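Local atomic coordinates of putative Zn-dependent Alcohol Dehydrogenase (Rhodobacter sphaeroides, PDB entry 3IV6), a protein that binds S-adenosylmethionine in a Rossmann-type fold and so is probably a methyltransferase rather than the alcohol dehydrogenase of its name. Residues Asn42-Pro45 and Gly46-Val49; Leu204-Trp207 and Tyr208-Gly212; Phe217-Glu220 and Asp221-Leu225. All coordinates share one frame; numbering follows the deposited sequence.

Contact 1. Residues Asn42-Pro45 and Gly46-Val49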
ATOM      1  N   ASN A  42     -15.928 -14.331   1.446  1.00 28.08           N
ATOM      2  CA  ASN A  42     -15.536 -15.728   1.391  1.00 30.55           C
ATOM      3  C   ASN A  42     -14.426 -16.017   2.361  1.00 32.56           C
ATOM      4  O   ASN A  42     -13.874 -17.113   2.338  1.00 33.57           O
ATOM      5  CB  ASN A  42     -15.067 -16.130   0.000  1.00 31.63           C
ATOM      6  CG  ASN A  42     -16.142 -15.991  -1.035  1.00 34.79           C
ATOM      7  OD1 ASN A  42     -17.298 -15.709  -0.711  1.00 31.36           O
ATOM      8  ND2 ASN A  42     -15.768 -16.171  -2.302  1.00 36.25           N
ATOM      9  N   ILE A  43     -14.068 -15.023   3.178  1.00 27.76           N
ATOM     10  CA  ILE A  43     -13.178 -15.253   4.309  1.00 27.86           C
ATOM     11  C   ILE A  43     -14.020 -15.549   5.553  1.00 31.07           C
ATOM     12  O   ILE A  43     -14.956 -14.809   5.890  1.00 29.64           O
ATOM     13  CB  ILE A  43     -12.255 -14.088   4.583  1.00 29.09           C
ATOM     14  CG1 ILE A  43     -11.416 -13.780   3.348  1.00 30.17           C
ATOM     15  CG2 ILE A  43     -11.389 -14.388   5.807  1.00 25.93           C
ATOM     16  CD1 ILE A  43     -10.520 -12.593   3.545  1.00 28.27           C
ATOM     17  N   VAL A  44     -13.695 -16.657   6.225  1.00 32.57           N
ATOM     18  CA  VAL A  44     -14.620 -17.245   7.209  1.00 35.90           C
ATOM     19  C   VAL A  44     -13.940 -17.359   8.559  1.00 30.64           C
ATOM     20  O   VAL A  44     -12.727 -17.281   8.622  1.00 30.72           O
ATOM     21  CB  VAL A  44     -15.186 -18.627   6.724  1.00 31.34           C
ATOM     22  CG1 VAL A  44     -15.736 -18.488   5.328  1.00 24.75           C
ATOM     23  CG2 VAL A  44     -14.111 -19.703   6.726  1.00 29.86           C
ATOM     24  N   PRO A  45     -14.713 -17.513   9.645  1.00 31.97           N
ATOM     25  CA  PRO A  45     -14.006 -17.576  10.936  1.00 30.30           C
ATOM     26  C   PRO A  45     -12.968 -18.703  10.976  1.00 28.14           C
ATOM     27  O   PRO A  45     -13.181 -19.789  10.507  1.00 26.20           O
ATOM     28  CB  PRO A  45     -15.137 -17.796  11.966  1.00 31.51           C
ATOM     29  CG  PRO A  45     -16.400 -17.337  11.258  1.00 25.54           C
ATOM     30  CD  PRO A  45     -16.176 -17.637   9.792  1.00 24.17           C
ATOM     31  N   GLY A  46     -11.794 -18.421  11.502  1.00 36.24           N
ATOM     32  CA  GLY A  46     -10.776 -19.445  11.542  1.00 34.54           C
ATOM     33  C   GLY A  46      -9.727 -19.287  10.484  1.00 32.96           C
ATOM     34  O   GLY A  46      -8.657 -19.871  10.602  1.00 40.98           O
ATOM     35  N   SER A  47     -10.035 -18.498   9.458  1.00 32.32           N
ATOM     36  CA  SER A  47      -9.110 -18.260   8.354  1.00 37.81           C
ATOM     37  C   SER A  47      -7.898 -17.512   8.877  1.00 33.15           C
ATOM     38  O   SER A  47      -8.047 -16.678   9.778  1.00 28.93           O
ATOM     39  CB  SER A  47      -9.784 -17.440   7.254  1.00 35.43           C
ATOM     40  OG  SER A  47     -10.872 -18.137   6.688  1.00 41.05           O
ATOM     41  N   THR A  48      -6.710 -17.828   8.352  1.00 27.37           N
ATOM     42  CA  THR A  48      -5.537 -16.975   8.611  1.00 28.33           C
ATOM     43  C   THR A  48      -5.354 -15.870   7.568  1.00 28.08           C
ATOM     44  O   THR A  48      -5.190 -16.149   6.366  1.00 26.36           O
ATOM     45  CB  THR A  48      -4.229 -17.751   8.776  1.00 30.32           C
ATOM     46  OG1 THR A  48      -4.014 -18.607   7.644  1.00 32.28           O
ATOM     47  CG2 THR A  48      -4.284 -18.562  10.034  1.00 38.20           C
ATOM     48  N   VAL A  49      -5.360 -14.627   8.057  1.00 24.00           N
ATOM     49  CA  VAL A  49      -5.323 -13.443   7.211  1.00 23.65           C
ATOM     50  C   VAL A  49      -4.147 -12.560   7.585  1.00 21.28           C
ATOM     51  O   VAL A  49      -3.965 -12.229   8.742  1.00 19.94           O
ATOM     52  CB  VAL A  49      -6.618 -12.598   7.386  1.00 24.43           C
ATOM     53  CG1 VAL A  49      -6.538 -11.322   6.571  1.00 12.86           C
ATOM     54  CG2 VAL A  49      -7.863 -13.421   7.072  1.00 23.07           C
TER

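Contact 2. Residues Leu204-Trp207 and Tyr208-Gly212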
ATOM      1  N   LEU A 204       2.280  17.323   5.586  1.00 40.35           N
ATOM      2  CA  LEU A 204       2.147  16.702   4.277  1.00 45.89           C
ATOM      3  C   LEU A 204       3.468  16.719   3.533  1.00 45.20           C
ATOM      4  O   LEU A 204       4.009  15.656   3.169  1.00 40.80           O
ATOM      5  CB  LEU A 204       1.031  17.361   3.469  1.00 47.26           C
ATOM      6  CG  LEU A 204      -0.337  16.979   4.041  1.00 49.23           C
ATOM      7  CD1 LEU A 204      -1.508  17.602   3.275  1.00 46.98           C
ATOM      8  CD2 LEU A 204      -0.445  15.448   4.082  1.00 45.64           C
ATOM      9  N   LEU A 205       3.975  17.935   3.331  1.00 48.18           N
ATOM     10  CA  LEU A 205       5.221  18.197   2.639  1.00 42.90           C
ATOM     11  C   LEU A 205       6.260  17.224   3.093  1.00 40.27           C
ATOM     12  O   LEU A 205       6.921  16.595   2.271  1.00 40.03           O
ATOM     13  CB  LEU A 205       5.713  19.604   2.948  1.00 53.48           C
ATOM     14  CG  LEU A 205       6.917  20.096   2.134  1.00 59.41           C
ATOM     15  CD1 LEU A 205       6.440  20.415   0.744  1.00 57.71           C
ATOM     16  CD2 LEU A 205       7.593  21.306   2.759  1.00 51.99           C
ATOM     17  N   GLU A 206       6.417  17.081   4.404  1.00 38.70           N
ATOM     18  CA  GLU A 206       7.476  16.215   4.906  1.00 37.70           C
ATOM     19  C   GLU A 206       7.219  14.745   4.582  1.00 42.67           C
ATOM     20  O   GLU A 206       8.112  14.028   4.113  1.00 39.18           O
ATOM     21  CB  GLU A 206       7.711  16.431   6.404  1.00 43.03           C
ATOM     22  CG  GLU A 206       8.993  15.755   6.958  1.00 48.30           C
ATOM     23  CD  GLU A 206      10.278  16.203   6.232  1.00 59.53           C
ATOM     24  OE1 GLU A 206      10.289  17.318   5.624  1.00 53.85           O
ATOM     25  OE2 GLU A 206      11.266  15.432   6.272  1.00 52.41           O
ATOM     26  N   TRP A 207       5.985  14.304   4.824  1.00 44.23           N
ATOM     27  CA  TRP A 207       5.515  12.985   4.418  1.00 36.83           C
ATOM     28  C   TRP A 207       5.807  12.690   2.943  1.00 36.28           C
ATOM     29  O   TRP A 207       6.305  11.627   2.586  1.00 33.69           O
ATOM     30  CB  TRP A 207       4.032  12.999   4.618  1.00 42.46           C
ATOM     31  CG  TRP A 207       3.343  11.713   4.472  1.00 39.24           C
ATOM     32  CD1 TRP A 207       3.741  10.505   4.951  1.00 37.99           C
ATOM     33  CD2 TRP A 207       2.092  11.511   3.838  1.00 33.71           C
ATOM     34  NE1 TRP A 207       2.813   9.552   4.631  1.00 35.75           N
ATOM     35  CE2 TRP A 207       1.785  10.150   3.950  1.00 34.96           C
ATOM     36  CE3 TRP A 207       1.198  12.356   3.176  1.00 42.33           C
ATOM     37  CZ2 TRP A 207       0.620   9.608   3.433  1.00 36.43           C
ATOM     38  CZ3 TRP A 207       0.031  11.812   2.656  1.00 42.21           C
ATOM     39  CH2 TRP A 207      -0.242  10.453   2.784  1.00 36.89           C
ATOM     40  N   TYR A 208       5.482  13.639   2.079  1.00 33.34           N
ATOM     41  CA  TYR A 208       5.771  13.470   0.664  1.00 36.21           C
ATOM     42  C   TYR A 208       7.269  13.353   0.384  1.00 40.16           C
ATOM     43  O   TYR A 208       7.682  12.488  -0.374  1.00 39.47           O
ATOM     44  CB  TYR A 208       5.122  14.591  -0.169  1.00 37.24           C
ATOM     45  CG  TYR A 208       3.764  14.182  -0.688  1.00 44.98           C
ATOM     46  CD1 TYR A 208       3.650  13.342  -1.797  1.00 43.58           C
ATOM     47  CD2 TYR A 208       2.592  14.573  -0.043  1.00 46.99           C
ATOM     48  CE1 TYR A 208       2.426  12.927  -2.267  1.00 37.07           C
ATOM     49  CE2 TYR A 208       1.338  14.147  -0.508  1.00 41.91           C
ATOM     50  CZ  TYR A 208       1.269  13.326  -1.624  1.00 43.25           C
ATOM     51  OH  TYR A 208       0.045  12.891  -2.112  1.00 48.07           O
ATOM     52  N   ARG A 209       8.062  14.225   0.999  1.00 39.79           N
ATOM     53  CA  ARG A 209       9.501  14.250   0.763  1.00 42.48           C
ATOM     54  C   ARG A 209      10.160  12.962   1.243  1.00 38.66           C
ATOM     55  O   ARG A 209      11.111  12.474   0.631  1.00 37.27           O
ATOM     56  CB  ARG A 209      10.136  15.456   1.459  1.00 47.57           C
ATOM     57  CG  ARG A 209       9.954  16.768   0.714  1.00 49.31           C
ATOM     58  CD  ARG A 209      10.229  17.959   1.618  1.00 55.88           C
ATOM     59  NE  ARG A 209      11.308  17.691   2.563  1.00 69.46           N
ATOM     60  CZ  ARG A 209      12.577  18.035   2.367  1.00 65.87           C
ATOM     61  NH1 ARG A 209      12.930  18.664   1.254  1.00 67.61           N
ATOM     62  NH2 ARG A 209      13.493  17.750   3.281  1.00 51.56           N
ATOM     63  N   ARG A 210       9.649  12.415   2.340  1.00 38.06           N
ATOM     64  CA  ARG A 210      10.207  11.199   2.923  1.00 38.79           C
ATOM     65  C   ARG A 210       9.732   9.960   2.172  1.00 36.83           C
ATOM     66  O   ARG A 210      10.248   8.862   2.378  1.00 41.51           O
ATOM     67  CB  ARG A 210       9.833  11.093   4.403  1.00 40.13           C
ATOM     68  CG  ARG A 210      10.311  12.263   5.248  1.00 40.10           C
ATOM     69  CD  ARG A 210      10.233  11.939   6.732  1.00 46.24           C
ATOM     70  NE  ARG A 210      10.863  12.970   7.551  1.00 53.38           N
ATOM     71  CZ  ARG A 210      10.858  12.976   8.880  1.00 58.13           C
ATOM     72  NH1 ARG A 210      10.252  12.003   9.546  1.00 55.86           N
ATOM     73  NH2 ARG A 210      11.458  13.955   9.542  1.00 56.28           N
ATOM     74  N   ARG A 211       8.745  10.144   1.301  1.00 33.24           N
ATOM     75  CA  ARG A 211       8.059   9.021   0.673  1.00 40.42           C
ATOM     76  C   ARG A 211       8.846   8.491  -0.520  1.00 37.58           C
ATOM     77  O   ARG A 211       8.605   7.379  -0.991  1.00 33.14           O
ATOM     78  CB  ARG A 211       6.652   9.431   0.234  1.00 35.34           C
ATOM     79  CG  ARG A 211       5.537   8.798   1.052  1.00 28.05           C
ATOM     80  CD  ARG A 211       4.249   9.597   0.939  1.00 33.42           C
ATOM     81  NE  ARG A 211       3.564   9.355  -0.327  1.00 29.79           N
ATOM     82  CZ  ARG A 211       2.282   9.628  -0.547  1.00 29.02           C
ATOM     83  NH1 ARG A 211       1.539  10.154   0.417  1.00 30.44           N
ATOM     84  NH2 ARG A 211       1.743   9.375  -1.732  1.00 32.70           N
ATOM     85  N   GLY A 212       9.789   9.293  -1.005  1.00 34.00           N
ATOM     86  CA  GLY A 212      10.742   8.837  -2.000  1.00 29.98           C
ATOM     87  C   GLY A 212      10.178   8.884  -3.407  1.00 31.73           C
ATOM     88  O   GLY A 212       9.487   9.833  -3.778  1.00 30.88           O
TER
HETATM   89  O   HOH W   1      14.373  15.389   4.878  1.00 53.30           O

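Contact 3. Residues Phe217-Glu220 and Asp221-Leu225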
ATOM      1  N   PHE A 217       0.249   3.667 -11.814  1.00 31.95           N
ATOM      2  CA  PHE A 217      -0.122   2.491 -12.583  1.00 38.68           C
ATOM      3  C   PHE A 217      -1.440   2.696 -13.277  1.00 34.97           C
ATOM      4  O   PHE A 217      -2.336   3.334 -12.742  1.00 30.70           O
ATOM      5  CB  PHE A 217      -0.215   1.232 -11.702  1.00 31.85           C
ATOM      6  CG  PHE A 217       1.057   0.887 -10.970  1.00 29.12           C
ATOM      7  CD1 PHE A 217       1.965  -0.014 -11.513  1.00 26.34           C
ATOM      8  CD2 PHE A 217       1.323   1.433  -9.714  1.00 29.61           C
ATOM      9  CE1 PHE A 217       3.163  -0.361 -10.818  1.00 23.98           C
ATOM     10  CE2 PHE A 217       2.483   1.103  -9.020  1.00 27.87           C
ATOM     11  CZ  PHE A 217       3.422   0.206  -9.578  1.00 26.62           C
ATOM     12  N   ASP A 218      -1.518   2.152 -14.484  1.00 41.88           N
ATOM     13  CA  ASP A 218      -2.767   1.929 -15.207  1.00 44.03           C
ATOM     14  C   ASP A 218      -3.037   0.449 -15.048  1.00 39.89           C
ATOM     15  O   ASP A 218      -2.159  -0.297 -14.626  1.00 35.99           O
ATOM     16  CB  ASP A 218      -2.615   2.214 -16.711  1.00 45.60           C
ATOM     17  CG  ASP A 218      -2.535   3.703 -17.042  1.00 61.21           C
ATOM     18  OD1 ASP A 218      -3.021   4.553 -16.248  1.00 60.19           O
ATOM     19  OD2 ASP A 218      -1.988   4.010 -18.132  1.00 65.52           O
ATOM     20  N   ASP A 219      -4.243   0.029 -15.405  1.00 39.17           N
ATOM     21  CA  ASP A 219      -4.590  -1.370 -15.392  1.00 33.46           C
ATOM     22  C   ASP A 219      -3.564  -2.206 -16.146  1.00 33.70           C
ATOM     23  O   ASP A 219      -3.125  -3.232 -15.653  1.00 37.84           O
ATOM     24  CB  ASP A 219      -5.985  -1.571 -15.972  1.00 40.21           C
ATOM     25  CG  ASP A 219      -6.409  -3.039 -15.989  1.00 49.47           C
ATOM     26  OD1 ASP A 219      -6.470  -3.684 -14.902  1.00 42.00           O
ATOM     27  OD2 ASP A 219      -6.674  -3.541 -17.112  1.00 53.85           O
ATOM     28  N   GLU A 220      -3.150  -1.771 -17.325  1.00 38.94           N
ATOM     29  CA  GLU A 220      -2.104  -2.504 -18.047  1.00 39.93           C
ATOM     30  C   GLU A 220      -0.807  -2.571 -17.271  1.00 38.58           C
ATOM     31  O   GLU A 220      -0.020  -3.508 -17.437  1.00 37.19           O
ATOM     32  CB  GLU A 220      -1.846  -1.932 -19.451  1.00 40.53           C
ATOM     33  CG  GLU A 220      -2.901  -2.335 -20.533  1.00 58.40           C
ATOM     34  CD  GLU A 220      -3.087  -3.876 -20.712  1.00 61.54           C
ATOM     35  OE1 GLU A 220      -2.088  -4.577 -21.000  1.00 57.42           O
ATOM     36  OE2 GLU A 220      -4.234  -4.380 -20.585  1.00 54.04           O
ATOM     37  N   ASP A 221      -0.581  -1.591 -16.408  1.00 37.56           N
ATOM     38  CA  ASP A 221       0.675  -1.560 -15.665  1.00 35.62           C
ATOM     39  C   ASP A 221       0.680  -2.601 -14.530  1.00 30.92           C
ATOM     40  O   ASP A 221       1.713  -3.241 -14.235  1.00 26.16           O
ATOM     41  CB  ASP A 221       1.007  -0.126 -15.187  1.00 36.40           C
ATOM     42  CG  ASP A 221       1.363   0.836 -16.353  1.00 44.32           C
ATOM     43  OD1 ASP A 221       1.997   0.389 -17.329  1.00 43.73           O
ATOM     44  OD2 ASP A 221       1.014   2.043 -16.293  1.00 47.57           O
ATOM     45  N   VAL A 222      -0.486  -2.805 -13.922  1.00 29.99           N
ATOM     46  CA  VAL A 222      -0.613  -3.788 -12.854  1.00 25.70           C
ATOM     47  C   VAL A 222      -0.533  -5.190 -13.447  1.00 26.97           C
ATOM     48  O   VAL A 222       0.067  -6.085 -12.887  1.00 26.04           O
ATOM     49  CB  VAL A 222      -1.918  -3.649 -12.136  1.00 23.78           C
ATOM     50  CG1 VAL A 222      -2.036  -4.744 -11.122  1.00 23.16           C
ATOM     51  CG2 VAL A 222      -2.021  -2.289 -11.463  1.00 17.70           C
ATOM     52  N   ARG A 223      -1.116  -5.371 -14.616  1.00 28.33           N
ATOM     53  CA  ARG A 223      -1.036  -6.655 -15.265  1.00 32.79           C
ATOM     54  C   ARG A 223       0.390  -6.993 -15.669  1.00 35.15           C
ATOM     55  O   ARG A 223       0.831  -8.145 -15.523  1.00 34.52           O
ATOM     56  CB  ARG A 223      -2.012  -6.714 -16.445  1.00 39.46           C
ATOM     57  CG  ARG A 223      -3.441  -6.932 -15.994  1.00 35.03           C
ATOM     58  CD  ARG A 223      -4.475  -6.890 -17.102  1.00 42.75           C
ATOM     59  NE  ARG A 223      -5.750  -6.458 -16.516  1.00 52.03           N
ATOM     60  CZ  ARG A 223      -6.741  -7.275 -16.156  1.00 48.01           C
ATOM     61  NH1 ARG A 223      -6.626  -8.580 -16.357  1.00 49.34           N
ATOM     62  NH2 ARG A 223      -7.854  -6.791 -15.612  1.00 40.15           N
ATOM     63  N   ALA A 224       1.113  -5.990 -16.163  1.00 36.95           N
ATOM     64  CA  ALA A 224       2.522  -6.166 -16.562  1.00 34.37           C
ATOM     65  C   ALA A 224       3.413  -6.520 -15.372  1.00 34.51           C
ATOM     66  O   ALA A 224       4.366  -7.281 -15.487  1.00 35.56           O
ATOM     67  CB  ALA A 224       3.024  -4.927 -17.200  1.00 25.54           C
ATOM     68  N   LEU A 225       3.098  -5.926 -14.236  1.00 32.13           N
ATOM     69  CA  LEU A 225       3.815  -6.186 -13.002  1.00 37.51           C
ATOM     70  C   LEU A 225       3.658  -7.627 -12.516  1.00 37.71           C
ATOM     71  O   LEU A 225       4.639  -8.281 -12.165  1.00 43.51           O
ATOM     72  CB  LEU A 225       3.294  -5.223 -11.938  1.00 36.93           C
ATOM     73  CG  LEU A 225       3.664  -5.417 -10.488  1.00 29.86           C
ATOM     74  CD1 LEU A 225       5.059  -4.977 -10.350  1.00 34.99           C
ATOM     75  CD2 LEU A 225       2.772  -4.511  -9.737  1.00 26.82           C
TER

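Contact 1. Residues Asn42-Pro45 and Gly46-Val49
Ile-43 turns its CG2 methyl toward the returning chain, where it rests on Ser-47 CB at 3.7 Å. The same methyl meets Val-49 CG2 at 3.9 Å, the two branched chains crossing at a slant. Branched aliphatic residues suit this buried flank of the loop, because Phe-113 and Leu-115 of strand 113-117 continue the apolar layer, while the carbonyl of Ile-43 is held by Arg-66.

Val-44 contributes mainly its carbonyl oxygen, which accepts two bonds from one residue. Ser-47 N reaches Val-44 O at 3.1 Å with an N-H...O angle of 158°, and Ser-47 OG reaches Val-44 O at 2.8 Å. Both donors come from the same face of the carbonyl, tilted out of its plane, since chi1 of -63° lays OG beside the backbone N of its own residue. The first of these bonds closes a type II beta turn, Val-44 to Ser-47, which leads from the loop after helix 33-39 into strand 48-52, a central strand of the Rossmann-type sheet. Without the hydroxyl of Ser-47, as with an alanine here, Val-44 O would probably keep just the backbone N-H of the two donors, and the turn would lose its second tie. Val-44 CG2 lies 3.6 Å from Ser-47 OG, so a methyl flanks the hydroxyl.

Pro-45 takes the second place of the turn, where its ring holds phi near the value that a type II turn needs. Gly-46 follows with phi at 102°, and a CB there would be driven against the carbonyl oxygen of Pro-45.

Contact 2. Residues Leu204-Trp207 and Tyr208-Gly212
Glu-206 OE2 is gripped by Arg-210 NE at 2.8 Å and, more weakly, by a water that also makes a weak bond to Arg-209 NH2. The other oxygen, Glu-206 OE1, takes Arg-209 NE at 3.2 Å. One carboxylate thus serves arginines three and four residues further along the helix, a spacing that glutamate reaches by bending at chi2 (57°), which swings its carboxylate forward toward the next turn. The two bridges differ in shape. OE2 offers its anti lone pair to Arg-210, whose guanidinium stands almost upright to the carboxylate at 88°, whereas OE1 is met from above the carboxylate plane by the less steeply turned Arg-209. The stem of Arg-209 also brings CD to within 4.0 Å of Leu-205 CG.

A turn round the helix, Arg-211 bends at chi3 and lies over one face of Trp-207. Its CD sits 3.9 Å from the centroid of the five-membered ring, a CH-pi contact, and its CZ 4.3 Å from that of the six-membered ring, a cation-pi contact. The guanidinium is tipped 77° to the indole, so it meets the ring with an edge. Tryptophan suits the place, being broad enough to take both parts of one arginine, whose NE is anchored by Glu-214.

Trp-207 meets Trp-14 and His-196 edge-to-face, with its side chain about 7 Å from the bound S-adenosylmethionine. Leu-205, Tyr-208 and Arg-209 face Leu-189 of helix 187-192, while Trp-207, Arg-210 and Arg-211 rest on Ala-13 of helix 11-15.

Contact 3. Residues Phe217-Glu220 and Asp221-Leu225
The Phe-217 ring is met at its edge by Asp-221 CB, which lies 3.8 Å from Phe-217 CD1, while Leu-225 CD2 approaches the ring obliquely. The other flat groups are charged. The carboxylates of Asp-218 and Asp-221 run side by side, their planes only 10° apart and their OD2 atoms 4.0 Å from each other, a pairing of like charges that is probably relieved by Lys-178, which bridges to both. The guanidinium of Arg-223 takes the carboxylate of Asp-219 at its edge, with the planes 71° apart. Arg-223 NE bonds to Asp-219 OD2 at 3.1 Å, while the bonds to OD1, an atom also bonded to Tyr-254 OH, are weak. A chi1 of 180° swings the Asp-219 carboxylate forward along the helix, where the extended chain of Arg-223 meets it.

Asp-221 OD2 also accepts Asp-218 N at 3.1 Å, on its anti side and somewhat out of plane. Asp-218 is the N-cap of helix 219-226, so this is the reverse half of a capping box, the cap's own side chain making no capping bond. Just before it, Phe-217 CB packs on Val-222 CG2 at 4.0 Å. Acids in a first helical turn would sit well with the helix dipole, and the apolar clasp across the cap is the hydrophobic staple characteristic of helix starts.

How the contacts relate
Along the chain the three contacts come in series. Contact 1 leads into strand 48-52 of the seven-stranded mixed sheet, whereas contacts 2 and 3 lie on helices 201-210 and 219-226, joined through the short strand 213-215 of a separate antiparallel sheet. Contacts 1 and 2 stand on opposite sides of the chain's centre, their own centres about 36 Å apart. Contacts 2 and 3 are nearer neighbours, with nearest atoms about 11 Å apart, yet none of the three touch. The bound S-adenosylmethionine lies about 7 Å from the Trp-207 side chain but about 13 Å from that of Val-49, so contact 2 borders the pocket most closely while contact 1 forms a turn further away.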